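AOC_like domain-containing protein (Frankia sp. Cc1.17, PDB 7DVI) acts as an exo-selective intermolecular Diels-Alderase on non-natural substrates, is built on a small allene oxide cyclase-like beta-barrel, and is probably an isomerase. Local coordinates at residues A[86-91]-A[97-102]; A[28-33]-A[130-135]; A[111-116]-A[142-147]; A[35-40]-A[69-74]. All coordinates share one frame; numbering follows the deposited sequence.

Contact 1: A[86-91]-A[97-102]; sequences YSEDLF and IHAEGW. With EDO (1,2-ethanediol), chain E; EDO (1,2-ethanediol), chain R; EDO (1,2-ethanediol), chain F.
Tyr86 to Leu90 pair with Ile97 to Gly101 as the two arms of an antiparallel beta hairpin in the barrel wall, the strand axes 4.6 Å apart at closest approach and their directions 173° apart. Tyr86-Gly101, Glu88-Ala99 and Leu90-Ile97 are the hydrogen-bonded pairs, each closed by two backbone N-H...O bonds; Glu88 N to Ala99 O, at 2.8 Å, is representative. Ser87-Glu100 and Asp89-His98 are the non-hydrogen-bonded pairs between them, and their side chains share one face. There the His98 imidazole bridges two carboxylates. On one side His98 ND1 donates to Asp89 OD1 over 2.8 Å; the acceptor lies close to the ring plane, but the donor reaches the oxygen from above the carboxylate, whose plane is turned 35° from the ring. On the other, His98 NE2 gives a nearly straight bond of 2.6 Å to Glu100 OE1, which accepts through its anti lone pair and lies in the ring plane. Two in-plane acceptors at the two ring nitrogens should fix the ring's rotation. Glu100 is held further by Tyr85 through OE2. The other face, carrying Tyr86, Glu88, Leu90, Ile97 and Ala99, is buried. The Glu88 carboxylate stands among these side chains and is satisfied from other strands, by Arg132, Tyr116 and Thr67. Beside it, Leu90 CD1 reaches the Ala99 methyl and also packs on Ile97 CG2, at 4.0 Å.

Contact 2: A[28-33]-A[130-135]; sequences IWEPQI and GRREWR. With EDO (1,2-ethanediol), chain M; EDO (1,2-ethanediol), chain R.
Glu30 and Arg132 meet head-on across the barrel interior in a two-pronged salt bridge, which makes up essentially all of the packing between 28-33 and 130-135. Arg132 NH1 donates to Glu30 OE1 at 2.9 Å and Arg132 NH2 to Glu30 OE2 at 2.8 Å, each through a syn lone pair of the carboxylate. Carboxylate and guanidinium are only 17° from coplanar, the geometry expected of an end-on bidentate pair. Glu30 gets there by an extended chain, CG trans to the backbone N (chi1 179°), whereas Arg132 bends at its second and third torsions. Trp134 places CD1 over one face of the Arg132 guanidinium, 3.4 Å above its plane and toward its rim, and Arg132 NE is taken by Glu88. Two carboxylates therefore grip one buried arginine. A glutamine in place of Glu30 would probably leave the NH1/NH2 end of Arg132 without its anionic mate, with Glu88 remaining at NE. The remainder is loose: Gln32 is exposed and meets the 130-135 side only through an ethanediol, Gln32 NE2 bonding the diol O2 at 3.2 Å while the diol O1 lies near Trp134 CH2. The pair spans strands 22-37 and 129-135, which are not neighbours in the sheet: strand 143-150 runs between them, its Ala145 touching both Glu30 and Arg132, and Thr67 of strand 63-76 also packs against both.

Contact 3: A[111-116]-A[142-147]; sequences GVWVGY and PVEARI
Trp113 brings the outer rim of its six-membered ring against Glu144 and Arg146, and the three side chains meet at steep angles instead of stacking. Glu144 OE2 comes to the indole edge near the ring plane, 3.7 Å from Trp113 CZ2, while the rest of the carboxylate rises off that plane; the two planes are 64° apart, so the flat groups cross. Glu144 CG, also near the rim, lies 4.1 Å from Trp113 CH2. The glutamate takes this position through an extended chain, CG opposite the backbone N (chi1 -172°). Arg146 comes from further along the same strand and offers its aliphatic part: its CG stands 4.0 Å from Trp113 CZ3, while its guanidinium plane is turned 85° from the ring. That near-perpendicular setting gives no evidence of a cation-pi stack. The contact is thus van der Waals packing, 165 Å² in all, with the closest approaching CA atoms, those of Trp113 and Ala145, 8.9 Å apart. Polar ends are satisfied elsewhere: Glu144 OE1 in a salt bridge with Arg135, and Arg146 with Glu26 and Glu133. These charged partners probably help to hold both side chains beside the indole. Trp113 lies between strand 114-121 and the Schellman motif at Gly111 that ends helix 105-109. Strand 129-135 lies between 114-121 and 143-150, so the indole reaches across it, touching Arg135 on the way, to join two strands that are second neighbours in the barrel.

Contact 4: A[35-40]-A[69-74]; sequences NEQNVN and GRYEIR. With EDO (1,2-ethanediol), chain G; EDO (1,2-ethanediol), chain M; EDO (1,2-ethanediol), chain B.
At one end of the barrel, where strand 22-37 runs out into a loop, Val39 closes a small apolar cluster against strand 63-76. Val39 CG2 approaches the Tyr71 ring obliquely, 3.8 Å from Tyr71 CE2, and Val39 CG1 lies 4.2 Å from Ile73 CD1. The valine's two methyls are thus divided between two partners, CG1 trans to the backbone N (chi1 173°). Gln37 brings its amide up beyond the Tyr71 hydroxyl, with the amide plane 88° from the ring, and Gln37 OE1 is 3.2 Å from Tyr71 OH at an angle too poor for a hydrogen bond. Elsewhere on 69-74, Arg70 NH1 reaches Glu72 OE1 at 3.0 Å in a salt bridge, with that oxygen in the guanidinium plane, and an ethanediol joins both residues. A leucine in place of Glu72 would remove the carboxylate, and Arg70 NH1 would probably lose its anionic partner and the guanidinium be freer to turn. The cluster is not a strand pairing, since the nearest CA atoms, those of Val39 and Ile73, are 7.8 Å apart. Strand 49-57 lies between the two strands in the sheet, bonded to both through backbone pairs such as Glu36 with Ser51 and Tyr71 with Gly50, while Ile73 also packs on Val82 and Thr84 of strand 82-92.

In the fold
All four contacts lie in one closed antiparallel barrel of eight strands whose order in the sheet follows the chain. Contact 1 joins adjacent strands; contacts 2, 3 and 4 each reach over an intervening one. Along the sequence, contacts 4 and 1 follow each other within the span of contact 2, whereas contacts 2 and 3 interleave. Contacts 2 and 3 have centres about 5 Å apart and share the Arg135-Glu144 salt bridge. Contacts 1 and 2, with centres about 11 Å apart, are linked by Glu88 and Arg132; contacts 3 and 4 have centres about 17 Å apart and do not touch. The buried Glu30-Arg132-Glu88 chain thus ties strands from different sides of the barrel interior together.

Contact 1: A[86-91]-A[97-102]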
# COMPACT_ATOMS: atom_id res chain seq x y z
N TYR A 86 -6.92 -6.66 -2.14
CA TYR A 86 -7.48 -7.39 -0.98
C TYR A 86 -7.72 -6.39 0.18
O TYR A 86 -6.92 -5.44 0.40
CB TYR A 86 -6.49 -8.45 -0.50
CG TYR A 86 -6.37 -9.65 -1.38
CD1 TYR A 86 -5.55 -9.61 -2.50
CD2 TYR A 86 -7.03 -10.83 -1.08
CE1 TYR A 86 -5.43 -10.71 -3.33
CE2 TYR A 86 -6.88 -11.96 -1.90
CZ TYR A 86 -6.12 -11.87 -3.04
OH TYR A 86 -5.99 -12.96 -3.87
N SER A 87 -8.82 -6.60 0.87
CA SER A 87 -9.19 -5.89 2.11
C SER A 87 -9.80 -6.89 3.09
O SER A 87 -10.79 -7.57 2.67
CB SER A 87 -10.16 -4.80 1.83
OG SER A 87 -10.15 -3.88 2.90
N GLU A 88 -9.31 -6.90 4.32
CA GLU A 88 -9.86 -7.81 5.33
C GLU A 88 -9.70 -7.25 6.76
O GLU A 88 -8.82 -6.41 7.02
CB GLU A 88 -9.18 -9.18 5.23
CG GLU A 88 -7.74 -9.15 5.55
CD GLU A 88 -6.99 -10.39 5.12
OE1 GLU A 88 -7.55 -11.52 5.33
OE2 GLU A 88 -5.82 -10.21 4.72
N ASP A 89 -10.44 -7.87 7.66
CA ASP A 89 -10.33 -7.65 9.13
C ASP A 89 -10.11 -9.01 9.81
O ASP A 89 -10.92 -9.93 9.57
CB ASP A 89 -11.55 -6.90 9.59
CG ASP A 89 -11.70 -5.59 8.86
OD1 ASP A 89 -10.84 -4.73 9.05
OD2 ASP A 89 -12.65 -5.46 8.06
N LEU A 90 -9.05 -9.09 10.62
CA LEU A 90 -8.65 -10.28 11.41
C LEU A 90 -9.02 -10.03 12.88
O LEU A 90 -8.66 -8.95 13.42
CB LEU A 90 -7.16 -10.50 11.20
CG LEU A 90 -6.75 -10.70 9.74
CD1 LEU A 90 -6.15 -9.42 9.16
CD2 LEU A 90 -5.76 -11.84 9.58
N PHE A 91 -9.86 -10.92 13.41
CA PHE A 91 -10.35 -10.90 14.81
C PHE A 91 -9.65 -12.06 15.52
O PHE A 91 -9.97 -13.22 15.22
CB PHE A 91 -11.87 -11.03 14.76
CG PHE A 91 -12.54 -9.81 14.18
CD1 PHE A 91 -12.89 -8.74 14.98
CD2 PHE A 91 -12.78 -9.74 12.81
CE1 PHE A 91 -13.50 -7.62 14.45
CE2 PHE A 91 -13.42 -8.64 12.27
CZ PHE A 91 -13.75 -7.56 13.08
N ILE A 97 -6.92 -6.61 13.70
CA ILE A 97 -6.02 -6.07 12.66
C ILE A 97 -6.85 -5.77 11.40
O ILE A 97 -7.72 -6.60 11.04
CB ILE A 97 -4.89 -7.05 12.34
CG1 ILE A 97 -4.00 -7.31 13.55
CG2 ILE A 97 -4.06 -6.58 11.12
CD1 ILE A 97 -3.11 -8.52 13.39
N HIS A 98 -6.62 -4.60 10.80
CA HIS A 98 -7.12 -4.28 9.44
C HIS A 98 -5.96 -4.42 8.47
O HIS A 98 -4.89 -3.84 8.72
CB HIS A 98 -7.80 -2.91 9.36
CG HIS A 98 -8.19 -2.61 7.96
ND1 HIS A 98 -9.18 -3.32 7.35
CD2 HIS A 98 -7.63 -1.80 7.02
CE1 HIS A 98 -9.28 -2.92 6.08
NE2 HIS A 98 -8.34 -1.99 5.86
N ALA A 99 -6.17 -5.17 7.37
CA ALA A 99 -5.11 -5.37 6.36
C ALA A 99 -5.73 -5.20 4.95
O ALA A 99 -6.89 -5.57 4.74
CB ALA A 99 -4.46 -6.73 6.55
N GLU A 100 -5.01 -4.50 4.08
CA GLU A 100 -5.44 -4.28 2.69
C GLU A 100 -4.23 -3.92 1.83
O GLU A 100 -3.23 -3.28 2.30
CB GLU A 100 -6.56 -3.27 2.59
CG GLU A 100 -6.09 -1.83 2.80
CD GLU A 100 -7.27 -0.92 2.61
OE1 GLU A 100 -8.10 -0.86 3.51
OE2 GLU A 100 -7.39 -0.37 1.53
N GLY A 101 -4.31 -4.34 0.56
CA GLY A 101 -3.31 -3.95 -0.43
C GLY A 101 -3.27 -4.94 -1.57
O GLY A 101 -4.28 -5.61 -1.80
N TRP A 102 -2.14 -4.95 -2.24
CA TRP A 102 -1.98 -5.53 -3.60
C TRP A 102 -1.30 -6.88 -3.53
O TRP A 102 -0.28 -7.03 -2.81
CB TRP A 102 -1.13 -4.60 -4.46
CG TRP A 102 -1.79 -3.31 -4.78
CD1 TRP A 102 -1.48 -2.06 -4.33
CD2 TRP A 102 -2.91 -3.15 -5.67
NE1 TRP A 102 -2.36 -1.15 -4.85
CE2 TRP A 102 -3.20 -1.78 -5.73
CE3 TRP A 102 -3.68 -4.04 -6.42
CZ2 TRP A 102 -4.25 -1.27 -6.49
CZ3 TRP A 102 -4.70 -3.52 -7.19
CH2 TRP A 102 -4.98 -2.16 -7.22
C1 EDO E . -1.69 2.59 -6.79
O1 EDO E . -2.53 1.57 -7.28
C2 EDO E . -2.05 2.95 -5.43
O2 EDO E . -2.15 1.82 -4.58
C1 EDO R . -8.20 -15.57 -2.85
O1 EDO R . -6.93 -15.07 -3.13
C2 EDO R . -8.37 -15.84 -1.40
O2 EDO R . -9.45 -16.73 -1.11
C1 EDO F . -5.78 2.32 4.08
O1 EDO F . -6.70 1.88 5.03
C2 EDO F . -6.46 3.23 3.13
O2 EDO F . -7.10 4.28 3.80

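Contact 2: A[28-33]-A[130-135]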
# COMPACT_ATOMS: atom_id res chain seq x y z
N ILE A 28 1.10 -20.19 10.47
CA ILE A 28 -0.38 -20.22 10.55
C ILE A 28 -0.90 -21.18 9.48
O ILE A 28 -0.42 -21.15 8.33
CB ILE A 28 -1.00 -18.82 10.41
CG1 ILE A 28 -0.57 -17.92 11.57
CG2 ILE A 28 -2.51 -18.94 10.24
CD1 ILE A 28 -0.78 -16.46 11.32
N TRP A 29 -1.88 -21.96 9.88
CA TRP A 29 -2.66 -22.89 9.05
C TRP A 29 -4.02 -22.21 8.93
O TRP A 29 -4.66 -21.96 9.98
CB TRP A 29 -2.68 -24.30 9.72
CG TRP A 29 -3.44 -25.37 9.00
CD1 TRP A 29 -3.01 -26.10 7.93
CD2 TRP A 29 -4.76 -25.87 9.32
NE1 TRP A 29 -3.98 -26.98 7.53
CE2 TRP A 29 -5.06 -26.86 8.36
CE3 TRP A 29 -5.71 -25.58 10.31
CZ2 TRP A 29 -6.27 -27.57 8.39
CZ3 TRP A 29 -6.90 -26.26 10.32
CH2 TRP A 29 -7.18 -27.24 9.37
N GLU A 30 -4.45 -21.90 7.71
CA GLU A 30 -5.62 -21.00 7.48
C GLU A 30 -6.61 -21.68 6.54
O GLU A 30 -6.54 -21.53 5.31
CB GLU A 30 -5.13 -19.63 6.96
CG GLU A 30 -6.27 -18.66 6.68
CD GLU A 30 -5.88 -17.24 6.28
OE1 GLU A 30 -4.73 -16.87 6.54
OE2 GLU A 30 -6.74 -16.55 5.61
N PRO A 31 -7.56 -22.47 7.08
CA PRO A 31 -8.58 -23.08 6.25
C PRO A 31 -9.68 -22.09 5.91
O PRO A 31 -10.02 -21.27 6.78
CB PRO A 31 -9.13 -24.21 7.14
CG PRO A 31 -8.94 -23.68 8.54
CD PRO A 31 -7.61 -22.97 8.47
N GLN A 32 -10.25 -22.26 4.72
CA GLN A 32 -11.36 -21.43 4.22
C GLN A 32 -12.68 -22.02 4.69
O GLN A 32 -12.91 -23.17 4.40
CB GLN A 32 -11.27 -21.36 2.70
CG GLN A 32 -12.19 -20.29 2.14
CD GLN A 32 -11.56 -19.59 0.95
OE1 GLN A 32 -11.68 -20.06 -0.17
NE2 GLN A 32 -10.89 -18.46 1.20
N ILE A 33 -13.52 -21.25 5.38
CA ILE A 33 -14.83 -21.74 5.89
C ILE A 33 -15.92 -21.39 4.88
O ILE A 33 -16.87 -22.20 4.66
CB ILE A 33 -15.12 -21.13 7.28
CG1 ILE A 33 -13.94 -21.28 8.24
CG2 ILE A 33 -16.41 -21.70 7.85
CD1 ILE A 33 -13.47 -22.70 8.48
N GLY A 130 2.50 -3.33 10.15
CA GLY A 130 3.38 -4.31 9.51
C GLY A 130 2.68 -4.96 8.31
O GLY A 130 2.13 -4.21 7.47
N ARG A 131 2.60 -6.27 8.29
CA ARG A 131 2.18 -7.02 7.09
C ARG A 131 1.44 -8.26 7.51
O ARG A 131 1.74 -8.82 8.59
CB ARG A 131 3.39 -7.40 6.25
CG ARG A 131 3.92 -6.22 5.44
CD ARG A 131 5.08 -6.66 4.58
NE ARG A 131 4.73 -7.72 3.63
CZ ARG A 131 4.21 -7.53 2.41
NH1 ARG A 131 3.90 -6.32 2.01
NH2 ARG A 131 3.97 -8.55 1.62
N ARG A 132 0.48 -8.61 6.67
CA ARG A 132 -0.30 -9.86 6.69
C ARG A 132 0.13 -10.53 5.39
O ARG A 132 0.10 -9.88 4.36
CB ARG A 132 -1.80 -9.60 6.74
CG ARG A 132 -2.66 -10.85 6.79
CD ARG A 132 -2.84 -11.62 5.50
NE ARG A 132 -4.15 -12.24 5.43
CZ ARG A 132 -4.43 -13.50 5.66
NH1 ARG A 132 -3.47 -14.36 5.96
NH2 ARG A 132 -5.67 -13.92 5.58
N GLU A 133 0.58 -11.77 5.47
CA GLU A 133 1.15 -12.50 4.32
C GLU A 133 0.53 -13.88 4.29
O GLU A 133 0.02 -14.33 5.33
CB GLU A 133 2.68 -12.56 4.44
CG GLU A 133 3.37 -11.25 4.18
CD GLU A 133 4.82 -11.21 4.65
OE1 GLU A 133 5.33 -12.24 5.15
OE2 GLU A 133 5.41 -10.13 4.56
N TRP A 134 0.59 -14.54 3.13
CA TRP A 134 0.07 -15.91 2.98
C TRP A 134 0.62 -16.48 1.68
O TRP A 134 1.12 -15.70 0.84
CB TRP A 134 -1.45 -15.98 3.01
CG TRP A 134 -2.15 -14.98 2.14
CD1 TRP A 134 -2.40 -13.66 2.42
CD2 TRP A 134 -2.74 -15.22 0.85
NE1 TRP A 134 -3.08 -13.06 1.40
CE2 TRP A 134 -3.31 -14.00 0.43
CE3 TRP A 134 -2.84 -16.34 0.04
CZ2 TRP A 134 -3.97 -13.87 -0.79
CZ3 TRP A 134 -3.49 -16.22 -1.16
CH2 TRP A 134 -4.03 -15.00 -1.57
N ARG A 135 0.50 -17.80 1.52
CA ARG A 135 0.80 -18.49 0.24
C ARG A 135 -0.07 -19.74 0.14
O ARG A 135 -0.44 -20.36 1.17
CB ARG A 135 2.28 -18.80 0.08
CG ARG A 135 2.83 -19.69 1.17
CD ARG A 135 4.12 -20.34 0.74
NE ARG A 135 4.76 -20.95 1.89
CZ ARG A 135 6.01 -21.43 1.90
NH1 ARG A 135 6.74 -21.40 0.80
NH2 ARG A 135 6.52 -21.94 3.00
C1 EDO M . -15.07 -22.87 0.75
O1 EDO M . -14.34 -23.64 1.66
C2 EDO M . -16.52 -23.04 0.93
O2 EDO M . -17.27 -21.98 0.34
C1 EDO R . -8.20 -15.57 -2.85
O1 EDO R . -6.93 -15.07 -3.13
C2 EDO R . -8.37 -15.84 -1.40
O2 EDO R . -9.45 -16.73 -1.11

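Contact 3: A[111-116]-A[142-147]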
# COMPACT_ATOMS: atom_id res chain seq x y z
N GLY A 111 1.70 -20.35 -5.76
CA GLY A 111 2.24 -20.64 -4.41
C GLY A 111 3.39 -19.73 -3.99
O GLY A 111 4.19 -20.10 -3.09
N VAL A 112 3.49 -18.54 -4.58
CA VAL A 112 4.45 -17.50 -4.11
C VAL A 112 3.81 -16.80 -2.91
O VAL A 112 2.57 -16.59 -2.92
CB VAL A 112 4.78 -16.49 -5.22
CG1 VAL A 112 5.70 -15.38 -4.74
CG2 VAL A 112 5.37 -17.20 -6.44
N TRP A 113 4.64 -16.47 -1.93
CA TRP A 113 4.27 -15.57 -0.81
C TRP A 113 3.70 -14.26 -1.36
O TRP A 113 4.39 -13.56 -2.15
CB TRP A 113 5.47 -15.30 0.09
CG TRP A 113 5.72 -16.38 1.10
CD1 TRP A 113 6.76 -17.26 1.10
CD2 TRP A 113 5.00 -16.63 2.33
NE1 TRP A 113 6.70 -18.07 2.21
CE2 TRP A 113 5.64 -17.70 2.98
CE3 TRP A 113 3.85 -16.08 2.91
CZ2 TRP A 113 5.19 -18.23 4.19
CZ3 TRP A 113 3.41 -16.58 4.12
CH2 TRP A 113 4.06 -17.66 4.74
N VAL A 114 2.49 -13.92 -0.93
CA VAL A 114 1.94 -12.57 -1.18
C VAL A 114 1.66 -11.91 0.16
O VAL A 114 1.66 -12.60 1.20
CB VAL A 114 0.68 -12.65 -2.06
CG1 VAL A 114 0.99 -13.31 -3.42
CG2 VAL A 114 -0.47 -13.36 -1.36
N GLY A 115 1.40 -10.62 0.14
CA GLY A 115 0.75 -9.93 1.28
C GLY A 115 0.80 -8.43 1.11
O GLY A 115 1.18 -7.92 0.02
N TYR A 116 0.42 -7.72 2.18
CA TYR A 116 0.18 -6.26 2.11
C TYR A 116 0.12 -5.69 3.53
O TYR A 116 0.09 -6.43 4.53
CB TYR A 116 -1.14 -6.02 1.37
CG TYR A 116 -2.16 -7.11 1.60
CD1 TYR A 116 -2.89 -7.22 2.77
CD2 TYR A 116 -2.39 -8.07 0.62
CE1 TYR A 116 -3.79 -8.25 2.96
CE2 TYR A 116 -3.26 -9.11 0.81
CZ TYR A 116 -3.96 -9.23 1.99
OH TYR A 116 -4.86 -10.28 2.14
N PRO A 142 -6.04 -25.57 2.91
CA PRO A 142 -5.66 -24.43 3.72
C PRO A 142 -4.34 -23.78 3.32
O PRO A 142 -3.34 -24.40 2.98
CB PRO A 142 -5.54 -25.04 5.11
CG PRO A 142 -6.54 -26.18 5.09
CD PRO A 142 -6.42 -26.76 3.70
N VAL A 143 -4.32 -22.48 3.46
CA VAL A 143 -3.16 -21.64 3.11
C VAL A 143 -2.22 -21.55 4.33
O VAL A 143 -2.62 -21.85 5.41
CB VAL A 143 -3.86 -20.35 2.63
CG1 VAL A 143 -3.72 -19.15 3.53
CG2 VAL A 143 -3.65 -20.08 1.17
N GLU A 144 -0.96 -21.27 4.14
CA GLU A 144 -0.03 -20.90 5.21
C GLU A 144 -0.06 -19.38 5.33
O GLU A 144 -0.02 -18.70 4.27
CB GLU A 144 1.37 -21.34 4.83
CG GLU A 144 2.35 -21.16 5.96
CD GLU A 144 3.78 -21.48 5.56
OE1 GLU A 144 3.98 -21.95 4.43
OE2 GLU A 144 4.68 -21.17 6.34
N ALA A 145 -0.09 -18.86 6.54
CA ALA A 145 -0.12 -17.39 6.75
C ALA A 145 0.92 -16.98 7.81
O ALA A 145 1.54 -17.84 8.51
CB ALA A 145 -1.53 -16.98 7.07
N ARG A 146 1.27 -15.70 7.77
CA ARG A 146 2.09 -15.06 8.82
C ARG A 146 1.61 -13.63 9.01
O ARG A 146 1.04 -12.98 8.06
CB ARG A 146 3.59 -15.20 8.55
CG ARG A 146 4.16 -14.38 7.42
CD ARG A 146 5.64 -14.71 7.31
NE ARG A 146 6.41 -14.24 8.47
CZ ARG A 146 6.83 -12.99 8.64
NH1 ARG A 146 7.55 -12.69 9.71
NH2 ARG A 146 6.51 -12.03 7.78
N ILE A 147 1.78 -13.17 10.24
CA ILE A 147 1.40 -11.81 10.70
C ILE A 147 2.60 -11.26 11.46
O ILE A 147 3.16 -11.95 12.32
CB ILE A 147 0.13 -11.89 11.54
CG1 ILE A 147 -1.02 -12.46 10.73
CG2 ILE A 147 -0.21 -10.53 12.13
CD1 ILE A 147 -2.16 -12.89 11.56

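Contact 4: A[35-40]-A[69-74]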
# COMPACT_ATOMS: atom_id res chain seq x y z
N ASN A 35 -16.49 -19.05 0.97
CA ASN A 35 -15.98 -18.13 -0.07
C ASN A 35 -16.91 -18.21 -1.26
O ASN A 35 -17.43 -19.28 -1.51
CB ASN A 35 -14.52 -18.39 -0.40
CG ASN A 35 -14.34 -19.64 -1.21
OD1 ASN A 35 -14.23 -20.72 -0.66
ND2 ASN A 35 -14.29 -19.49 -2.52
N GLU A 36 -17.16 -17.07 -1.87
CA GLU A 36 -17.99 -16.94 -3.09
C GLU A 36 -17.25 -15.96 -3.97
O GLU A 36 -16.49 -15.10 -3.41
CB GLU A 36 -19.41 -16.46 -2.81
CG GLU A 36 -20.23 -17.41 -1.95
CD GLU A 36 -20.63 -18.72 -2.62
OE1 GLU A 36 -20.63 -18.78 -3.87
OE2 GLU A 36 -20.85 -19.69 -1.89
N GLN A 37 -17.30 -16.16 -5.28
CA GLN A 37 -16.52 -15.31 -6.22
C GLN A 37 -17.00 -15.52 -7.65
O GLN A 37 -17.60 -16.54 -7.91
CB GLN A 37 -15.06 -15.73 -6.21
CG GLN A 37 -14.79 -17.02 -6.96
CD GLN A 37 -13.49 -17.65 -6.54
OE1 GLN A 37 -13.29 -17.96 -5.38
NE2 GLN A 37 -12.60 -17.86 -7.49
N ASN A 38 -16.74 -14.54 -8.50
CA ASN A 38 -17.01 -14.67 -9.96
C ASN A 38 -15.67 -14.54 -10.67
O ASN A 38 -15.68 -14.22 -11.81
CB ASN A 38 -18.11 -13.73 -10.45
CG ASN A 38 -17.68 -12.28 -10.49
OD1 ASN A 38 -16.65 -11.97 -9.90
ND2 ASN A 38 -18.49 -11.41 -11.07
N VAL A 39 -14.57 -14.67 -9.95
CA VAL A 39 -13.21 -14.65 -10.53
C VAL A 39 -12.99 -15.93 -11.36
O VAL A 39 -13.15 -17.03 -10.83
CB VAL A 39 -12.10 -14.53 -9.46
CG1 VAL A 39 -10.74 -14.69 -10.12
CG2 VAL A 39 -12.17 -13.19 -8.72
N ASN A 40 -12.64 -15.73 -12.62
CA ASN A 40 -12.25 -16.81 -13.57
C ASN A 40 -10.81 -17.14 -13.23
O ASN A 40 -9.93 -16.31 -13.56
CB ASN A 40 -12.42 -16.37 -15.01
CG ASN A 40 -12.11 -17.49 -15.98
OD1 ASN A 40 -11.18 -18.26 -15.78
ND2 ASN A 40 -12.88 -17.56 -17.04
N GLY A 69 -12.98 -10.99 4.60
CA GLY A 69 -12.38 -10.09 3.62
C GLY A 69 -12.91 -10.27 2.21
O GLY A 69 -13.87 -11.05 1.97
N ARG A 70 -12.35 -9.47 1.32
CA ARG A 70 -12.76 -9.54 -0.11
C ARG A 70 -11.57 -9.18 -0.98
O ARG A 70 -10.52 -8.64 -0.45
CB ARG A 70 -14.04 -8.72 -0.32
CG ARG A 70 -13.90 -7.21 -0.16
CD ARG A 70 -13.60 -6.47 -1.44
NE ARG A 70 -14.84 -6.31 -2.20
CZ ARG A 70 -14.93 -5.70 -3.38
NH1 ARG A 70 -13.84 -5.26 -3.98
NH2 ARG A 70 -16.10 -5.56 -3.98
N TYR A 71 -11.72 -9.40 -2.28
CA TYR A 71 -10.63 -9.09 -3.24
C TYR A 71 -11.24 -8.82 -4.62
O TYR A 71 -12.38 -9.20 -4.87
CB TYR A 71 -9.58 -10.19 -3.21
CG TYR A 71 -10.13 -11.53 -3.61
CD1 TYR A 71 -10.81 -12.33 -2.70
CD2 TYR A 71 -10.02 -11.98 -4.93
CE1 TYR A 71 -11.34 -13.56 -3.08
CE2 TYR A 71 -10.52 -13.22 -5.31
CZ TYR A 71 -11.22 -13.99 -4.39
OH TYR A 71 -11.72 -15.20 -4.76
N GLU A 72 -10.50 -8.10 -5.45
CA GLU A 72 -11.01 -7.60 -6.74
C GLU A 72 -9.85 -7.60 -7.71
O GLU A 72 -8.76 -7.07 -7.37
CB GLU A 72 -11.58 -6.20 -6.61
CG GLU A 72 -12.15 -5.67 -7.90
CD GLU A 72 -12.98 -4.43 -7.77
OE1 GLU A 72 -13.18 -3.95 -6.61
OE2 GLU A 72 -13.50 -3.96 -8.82
N ILE A 73 -10.08 -8.19 -8.90
CA ILE A 73 -9.09 -8.07 -10.00
C ILE A 73 -9.12 -6.62 -10.46
O ILE A 73 -10.21 -6.17 -10.87
CB ILE A 73 -9.47 -9.00 -11.19
CG1 ILE A 73 -9.73 -10.44 -10.75
CG2 ILE A 73 -8.40 -8.89 -12.26
CD1 ILE A 73 -8.57 -11.13 -10.07
N ARG A 74 -8.02 -5.88 -10.42
CA ARG A 74 -8.16 -4.43 -10.68
C ARG A 74 -7.52 -4.03 -12.01
O ARG A 74 -8.02 -3.12 -12.66
CB ARG A 74 -7.56 -3.62 -9.52
CG ARG A 74 -8.42 -3.65 -8.26
CD ARG A 74 -9.67 -2.81 -8.41
NE ARG A 74 -9.26 -1.42 -8.40
CZ ARG A 74 -8.93 -0.71 -7.31
NH1 ARG A 74 -9.04 -1.21 -6.07
NH2 ARG A 74 -8.45 0.51 -7.47
C1 EDO G . -17.00 -2.93 -6.46
O1 EDO G . -16.50 -4.28 -6.55
C2 EDO G . -16.03 -1.83 -6.82
O2 EDO G . -14.69 -1.90 -6.24
C1 EDO M . -15.07 -22.87 0.75
O1 EDO M . -14.34 -23.64 1.66
C2 EDO M . -16.52 -23.04 0.93
O2 EDO M . -17.27 -21.98 0.34
C1 EDO B . -5.84 1.48 -4.38
O1 EDO B . -6.27 2.36 -5.37
C2 EDO B . -6.97 1.16 -3.48
O2 EDO B . -8.07 0.68 -4.19